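Local coordinates for acetohydroxyacid synthase small subunit Related (Bacteroides thetaiotaomicron, PDB 2F06) that probably senses or binds amino acids such as histidine through its pair of ACT domains, in a regulatory role, at the interface of chains A and B. Numbering follows the deposited sequence. Chains: chain A/B, conserved hypothetical protein.

The interface of chains A and B. Residues chain A 16-18, 21; chain B 94, 99.
The hydroxyl OG1 of A:Thr21 faces the side chain of B:Ser94, lying 3.8 Å from the hydroxyl OG of B:Ser94, a separation too long to count as a hydrogen bond. A:Thr21 belongs to helix 19-29 and B:Ser94 to helix 85-95, so a loose contact brings the two helices near each other here. OG1 of A:Thr21 sits anti to its carbonyl carbon (chi1 -56°), which brings OG1 nearer to B:Ser94 than the methyl CG2.

B:Phe99, which loses 60 Å² to chain A, presents its ring. One face lies against the loop of A:Ser17: CA of A:Ser17 stands over the ring centre, 3.7 Å from CD1 of B:Phe99. The CG of B:Phe99, anti to its carbonyl carbon (chi1 -49°), directs the ring at this loop. On that same side, beside the ring's attachment, CB of B:Phe99 meets the carbonyl O of A:Lys16 at 3.5 Å. Within chain B, CB of B:Ser94 fills the ring edge in plane, 3.8 Å from CE1 of B:Phe99, and would limit sliding in that direction. The carbonyl O of A:Ser17 is modelled over the same face as its CA, towards CE1, too near to be credible, so its placement is doubtful. With an alanine in place of B:Phe99, the A:Ser17 backbone would probably lose the flat surface it packs on, leaving a gap beside B:Ser94.

This loop-on-ring packing is part of the two-fold symmetric contact between two copies of an ACT-domain protein, and recurs with the chains exchanged; the pairing may not be the biological one. On A:Ser17 the methylene does the touching: CB lies 3.9 Å from CE2 of B:Phe99, while OG points away from the ring.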
# COMPACT_ATOMS: atom_id res chain seq x y z
N LYS A 16 10.36 6.82 9.52
CA LYS A 16 8.88 7.12 9.78
C LYS A 16 8.64 8.44 10.58
O LYS A 16 7.48 8.74 10.90
CB LYS A 16 8.17 5.99 10.55
CG LYS A 16 7.40 4.92 9.72
CD LYS A 16 5.88 5.21 9.54
CE LYS A 16 5.34 4.54 8.22
NZ LYS A 16 3.85 4.57 8.00
N SER A 17 9.70 9.22 10.85
CA SER A 17 9.92 9.77 12.22
C SER A 17 10.50 11.18 12.61
O SER A 17 10.77 11.35 13.81
CB SER A 17 10.69 8.71 13.05
OG SER A 17 12.09 8.81 12.84
N GLY A 18 10.88 12.10 11.72
CA GLY A 18 11.76 11.83 10.63
C GLY A 18 11.76 12.66 9.38
O GLY A 18 11.87 13.90 9.38
N THR A 21 9.28 15.52 7.78
CA THR A 21 9.54 16.89 8.18
C THR A 21 10.68 17.51 7.37
O THR A 21 10.51 18.60 6.78
CB THR A 21 9.82 16.98 9.68
OG1 THR A 21 8.70 16.41 10.35
CG2 THR A 21 9.99 18.42 10.13
N SER B 94 6.99 16.37 15.48
CA SER B 94 8.13 15.48 15.58
C SER B 94 9.08 15.83 16.78
O SER B 94 9.55 14.92 17.46
CB SER B 94 8.81 15.32 14.23
OG SER B 94 9.74 16.34 14.00
N PHE B 99 4.40 11.04 15.46
CA PHE B 99 4.66 10.91 14.03
C PHE B 99 3.37 10.68 13.19
O PHE B 99 2.30 10.34 13.75
CB PHE B 99 5.80 9.91 13.79
CG PHE B 99 7.02 10.17 14.66
CD1 PHE B 99 7.64 11.43 14.64
CD2 PHE B 99 7.53 9.19 15.51
CE1 PHE B 99 8.75 11.70 15.46
CE2 PHE B 99 8.64 9.46 16.32
CZ PHE B 99 9.25 10.71 16.29